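Local coordinates for PTS-dependent dihydroxyacetone kinase, ADP-binding subunit dhaL (Lactococcus lactis subsp. lactis, PDB 3CR3), which binds ADP and magnesium, takes a phosphoryl group from DhaM to make ATP, and passes it to dihydroxyacetone bound to DhaK, at residues A[76-79]-A[80-84]; A[69-72]-A[73-77]. One frame throughout, in Å; residues are numbered along the deposited sequence.

The two contacts follow each other along the chain, contact 2 first. Residues 69-77 take in the end of helix 60-74 and the loop after it. Residues 76-84 take in the end of that loop and the start of helix 79-94. Gly76 and Gly77 belong to both. The centres are about 6 Å apart and lie on the same side of the chain's centre. The two helices pack on each other, with Leu71 CD1 3.7 Å from Tyr83 CB. Val75, just past the first helix, lays its CG1 3.6 Å from Gly80 N. Contact 2 thus ends one helix, and contact 1 starts the next where ADP is held.

Contact 1 of 2, residues A[76-79]-A[80-84]; sequences GGAS and GPLYG. With ADP (adenosine-5'-diphosphate), chain G.
Ala78 and Leu82, four residues apart, meet where Ala78 CB lies 4.1 Å from Leu82 CD1. Both also touch ADP. Leu82 reaches over one face of the adenine. Its CD1 sits above the ring, 3.2 Å from ADP C4, and CD2 lies over the same face near ADP C2. An alanine at Leu82 would lack both methyls and would probably leave this face of the adenine poorly covered and the base freer to shift.

Ala78, the last residue of the loop, and Ser79, the first of helix 79-94, both bond the phosphates. Ala78 N gives a nearly straight bond to ADP O2B, 2.8 Å long with an angle of 171° at the hydrogen. It also makes a weak bond to the bridging O3A. Ser79 OG donates to ADP O2A at 2.9 Å. Its chi1 of 59° sets OG between the backbone N and the carbonyl carbon, on the phosphate side. Gly77 CA comes close to ADP O2B, and at this point the backbone has no room for a CB beside ADP O3A.

Backbone bonds fix these groups. Gly80 N binds Gly77 O at 3.0 Å. Leu82 N binds Ala78 O at 3.1 Å. Tyr83 N binds Ser79 O at 2.9 Å, and the same oxygen lies at the edge of the Tyr83 ring, near its plane. The Tyr83 hydroxyl is hydrogen-bonded to Ser179 and Ser180. Met41 and Met124 touch the Tyr83 side chain.

The amino end of helix 79-94 thus faces the diphosphate, where its dipole may add to the hold on the negative charge. The nearest atoms of Gly77 and a magnesium ion are about 4 Å apart. This is the glycine-rich loop and helix start of the DhaL nucleotide site.

Contact 2 of 2, residues A[69-72]-A[73-77]; sequences MTLM and SKVGG. With ADP (adenosine-5'-diphosphate), chain G.
Ser73, Lys74 and Val75 each bond back by one turn to close the end of helix 60-74. Ser73 N binds Met69 O at 3.1 Å. Lys74 N binds Thr70 O at 2.9 Å. Val75 N binds Leu71 O at 3.1 Å. Val75 is the first residue to leave helical geometry, so the chain then runs off through Gly76 and Gly77 to the ADP phosphates.

Val75 packs back on the last turn. Its CG1 is anti to the backbone N (chi1 -170°). This puts CG2 beside that N, where it lies 3.2 Å from Leu71 O and 4.2 Å from Leu71 CD2. The CB and CG of Lys74 lie alongside Thr70 O. Ser73 OG is hydrogen-bonded to an acidic side chain on the chain of another protein. Gly76 also makes backbone bonds to that protein.

The turn lies against two helices of its own chain, and Met72 also meets an apolar side chain of the other protein. Thr70, Leu71 and Lys74 touch Glu47 or Thr48 of helix 37-54. Met69 and Met72, both selenomethionines, pack on Leu88 of helix 79-94, and Met72 also touches Ser85 there.

Contact 1 of 2, residues A[76-79]-A[80-84]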
loop_
_atom_site.group_PDB
_atom_site.type_symbol
_atom_site.label_atom_id
_atom_site.label_comp_id
_atom_site.label_asym_id
_atom_site.label_seq_id
_atom_site.Cartn_x
_atom_site.Cartn_y
_atom_site.Cartn_z
ATOM N N GLY A 76 12.627 5.207 -16.476
ATOM C CA GLY A 76 11.873 4.490 -15.440
ATOM C C GLY A 76 10.717 5.236 -14.779
ATOM O O GLY A 76 10.019 4.673 -13.909
ATOM N N GLY A 77 10.524 6.500 -15.186
ATOM C CA GLY A 77 9.437 7.336 -14.685
ATOM C C GLY A 77 8.354 7.606 -15.718
ATOM O O GLY A 77 8.406 7.089 -16.845
ATOM N N ALA A 78 7.383 8.425 -15.326
ATOM C CA ALA A 78 6.235 8.794 -16.156
ATOM C C ALA A 78 6.635 9.327 -17.529
ATOM O O ALA A 78 5.957 9.085 -18.517
ATOM C CB ALA A 78 5.370 9.830 -15.423
ATOM N N SER A 79 7.743 10.045 -17.596
ATOM C CA SER A 79 8.189 10.612 -18.876
ATOM C C SER A 79 8.444 9.538 -19.955
ATOM O O SER A 79 8.381 9.832 -21.149
ATOM C CB SER A 79 9.432 11.480 -18.657
ATOM O OG SER A 79 10.462 10.691 -18.078
ATOM N N GLY A 80 8.730 8.304 -19.534
ATOM C CA GLY A 80 8.919 7.181 -20.471
ATOM C C GLY A 80 7.666 6.820 -21.270
ATOM O O GLY A 80 7.645 6.980 -22.506
ATOM N N PRO A 81 6.619 6.311 -20.590
ATOM C CA PRO A 81 5.340 6.104 -21.270
ATOM C C PRO A 81 4.831 7.345 -22.016
ATOM O O PRO A 81 4.187 7.205 -23.060
ATOM C CB PRO A 81 4.368 5.747 -20.139
ATOM C CG PRO A 81 5.183 5.433 -18.962
ATOM C CD PRO A 81 6.589 5.872 -19.178
ATOM N N LEU A 82 5.120 8.535 -21.503
ATOM C CA LEU A 82 4.595 9.766 -22.122
ATOM C C LEU A 82 5.290 10.166 -23.427
ATOM O O LEU A 82 4.644 10.294 -24.469
ATOM C CB LEU A 82 4.609 10.938 -21.123
ATOM C CG LEU A 82 3.687 10.779 -19.910
ATOM C CD1 LEU A 82 4.111 11.781 -18.841
ATOM C CD2 LEU A 82 2.239 10.950 -20.276
ATOM N N TYR A 83 6.597 10.393 -23.362
ATOM C CA TYR A 83 7.379 10.668 -24.571
ATOM C C TYR A 83 7.343 9.490 -25.546
ATOM O O TYR A 83 7.275 9.694 -26.766
ATOM C CB TYR A 83 8.836 11.007 -24.232
ATOM C CG TYR A 83 9.055 12.430 -23.762
ATOM C CD1 TYR A 83 8.892 13.498 -24.641
ATOM C CD2 TYR A 83 9.435 12.706 -22.445
ATOM C CE1 TYR A 83 9.101 14.805 -24.231
ATOM C CE2 TYR A 83 9.631 14.017 -22.009
ATOM C CZ TYR A 83 9.461 15.062 -22.912
ATOM O OH TYR A 83 9.637 16.360 -22.522
ATOM N N GLY A 84 7.405 8.274 -24.999
ATOM C CA GLY A 84 7.350 7.027 -25.785
ATOM C C GLY A 84 6.073 6.930 -26.606
ATOM O O GLY A 84 6.117 6.608 -27.798
HETATM P PB ADP G . 8.245 10.616 -12.495
HETATM O O1B ADP G . 9.500 10.608 -11.682
HETATM O O2B ADP G . 7.629 9.266 -12.636
HETATM O O3B ADP G . 7.248 11.696 -12.071
HETATM P PA ADP G . 9.741 12.179 -14.432
HETATM O O1A ADP G . 10.283 12.901 -13.246
HETATM O O2A ADP G . 10.757 11.609 -15.394
HETATM O O3A ADP G . 8.705 11.007 -14.000
HETATM O "O5'" ADP G . 8.755 13.156 -15.257
HETATM C "C5'" ADP G . 7.906 14.082 -14.572
HETATM C "C4'" ADP G . 7.106 14.824 -15.621
HETATM O "O4'" ADP G . 6.179 13.959 -16.290
HETATM C "C3'" ADP G . 6.260 15.943 -15.040
HETATM O "O3'" ADP G . 7.055 17.124 -14.941
HETATM C "C2'" ADP G . 5.110 16.079 -16.037
HETATM O "O2'" ADP G . 5.369 17.045 -17.058
HETATM C "C1'" ADP G . 5.060 14.723 -16.729
HETATM N N9 ADP G . 3.841 14.002 -16.321
HETATM C C8 ADP G . 3.717 13.295 -15.177
HETATM N N7 ADP G . 2.492 12.755 -15.093
HETATM C C5 ADP G . 1.817 13.130 -16.196
HETATM C C6 ADP G . 0.460 12.906 -16.726
HETATM N N6 ADP G . -0.399 12.138 -16.027
HETATM N N1 ADP G . 0.139 13.467 -17.913
HETATM C C2 ADP G . 1.010 14.215 -18.619
HETATM N N3 ADP G . 2.249 14.461 -18.193
HETATM C C4 ADP G . 2.699 13.959 -17.007
#

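Contact 2 of 2, residues A[69-72]-A[73-77]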
loop_
_atom_site.group_PDB
_atom_site.type_symbol
_atom_site.label_atom_id
_atom_site.label_comp_id
_atom_site.label_asym_id
_atom_site.label_seq_id
_atom_site.Cartn_x
_atom_site.Cartn_y
_atom_site.Cartn_z
HETATM N N MSE A 69 10.510 3.253 -28.608
HETATM C CA MSE A 69 10.881 2.013 -27.917
HETATM C C MSE A 69 12.065 2.178 -26.968
HETATM O O MSE A 69 12.075 1.586 -25.893
HETATM C CB MSE A 69 11.154 0.872 -28.912
HETATM C CG MSE A 69 10.001 0.583 -29.872
HETATM SE SE MSE A 69 8.278 0.235 -28.985
HETATM C CE MSE A 69 7.444 1.993 -28.941
ATOM N N THR A 70 13.049 2.981 -27.366
ATOM C CA THR A 70 14.209 3.260 -26.518
ATOM C C THR A 70 13.804 4.004 -25.230
ATOM O O THR A 70 14.190 3.610 -24.133
ATOM C CB THR A 70 15.304 4.053 -27.274
ATOM O OG1 THR A 70 15.531 3.465 -28.560
ATOM C CG2 THR A 70 16.596 4.055 -26.496
ATOM N N LEU A 71 13.016 5.070 -25.377
ATOM C CA LEU A 71 12.533 5.839 -24.225
ATOM C C LEU A 71 11.633 4.988 -23.323
ATOM O O LEU A 71 11.724 5.069 -22.095
ATOM C CB LEU A 71 11.831 7.143 -24.666
ATOM C CG LEU A 71 12.654 8.199 -25.427
ATOM C CD1 LEU A 71 11.811 9.443 -25.759
ATOM C CD2 LEU A 71 13.931 8.611 -24.704
HETATM N N MSE A 72 10.794 4.146 -23.931
HETATM C CA MSE A 72 9.905 3.256 -23.178
HETATM C C MSE A 72 10.661 2.235 -22.331
HETATM O O MSE A 72 10.231 1.899 -21.235
HETATM C CB MSE A 72 8.913 2.543 -24.099
HETATM C CG MSE A 72 7.746 3.415 -24.547
HETATM SE SE MSE A 72 6.219 2.347 -25.079
HETATM C CE MSE A 72 5.264 3.622 -26.200
ATOM N N SER A 73 11.785 1.745 -22.843
ATOM C CA SER A 73 12.622 0.806 -22.099
ATOM C C SER A 73 13.522 1.473 -21.055
ATOM O O SER A 73 13.620 0.991 -19.921
ATOM C CB SER A 73 13.477 -0.022 -23.061
ATOM O OG SER A 73 12.656 -0.849 -23.873
ATOM N N LYS A 74 14.170 2.574 -21.436
ATOM C CA LYS A 74 15.295 3.132 -20.665
ATOM C C LYS A 74 14.953 4.263 -19.657
ATOM O O LYS A 74 15.793 4.630 -18.829
ATOM C CB LYS A 74 16.418 3.569 -21.621
ATOM C CG LYS A 74 16.941 2.445 -22.539
ATOM C CD LYS A 74 17.844 1.463 -21.787
ATOM C CE LYS A 74 18.340 0.325 -22.679
ATOM N NZ LYS A 74 17.291 -0.734 -22.896
ATOM N N VAL A 75 13.737 4.810 -19.741
ATOM C CA VAL A 75 13.239 5.810 -18.783
ATOM C C VAL A 75 12.297 5.130 -17.764
ATOM O O VAL A 75 11.289 4.530 -18.147
ATOM C CB VAL A 75 12.500 6.962 -19.523
ATOM C CG1 VAL A 75 12.197 8.125 -18.592
ATOM C CG2 VAL A 75 13.315 7.453 -20.704
ATOM N N GLY A 76 12.627 5.207 -16.476
ATOM C CA GLY A 76 11.873 4.490 -15.440
ATOM C C GLY A 76 10.717 5.236 -14.779
ATOM O O GLY A 76 10.019 4.673 -13.909
ATOM N N GLY A 77 10.524 6.500 -15.186
ATOM C CA GLY A 77 9.437 7.336 -14.685
ATOM C C GLY A 77 8.354 7.606 -15.718
ATOM O O GLY A 77 8.406 7.089 -16.845
HETATM P PB ADP G . 8.245 10.616 -12.495
HETATM O O1B ADP G . 9.500 10.608 -11.682
HETATM O O2B ADP G . 7.629 9.266 -12.636
HETATM O O3B ADP G . 7.248 11.696 -12.071
HETATM P PA ADP G . 9.741 12.179 -14.432
HETATM O O1A ADP G . 10.283 12.901 -13.246
HETATM O O2A ADP G . 10.757 11.609 -15.394
HETATM O O3A ADP G . 8.705 11.007 -14.000
HETATM O "O5'" ADP G . 8.755 13.156 -15.257
HETATM C "C5'" ADP G . 7.906 14.082 -14.572
HETATM C "C4'" ADP G . 7.106 14.824 -15.621
HETATM O "O4'" ADP G . 6.179 13.959 -16.290
HETATM C "C3'" ADP G . 6.260 15.943 -15.040
HETATM O "O3'" ADP G . 7.055 17.124 -14.941
HETATM C "C2'" ADP G . 5.110 16.079 -16.037
HETATM O "O2'" ADP G . 5.369 17.045 -17.058
HETATM C "C1'" ADP G . 5.060 14.723 -16.729
HETATM N N9 ADP G . 3.841 14.002 -16.321
HETATM C C8 ADP G . 3.717 13.295 -15.177
HETATM N N7 ADP G . 2.492 12.755 -15.093
HETATM C C5 ADP G . 1.817 13.130 -16.196
HETATM C C6 ADP G . 0.460 12.906 -16.726
HETATM N N6 ADP G . -0.399 12.138 -16.027
HETATM N N1 ADP G . 0.139 13.467 -17.913
HETATM C C2 ADP G . 1.010 14.215 -18.619
HETATM N N3 ADP G . 2.249 14.461 -18.193
HETATM C C4 ADP G . 2.699 13.959 -17.007
#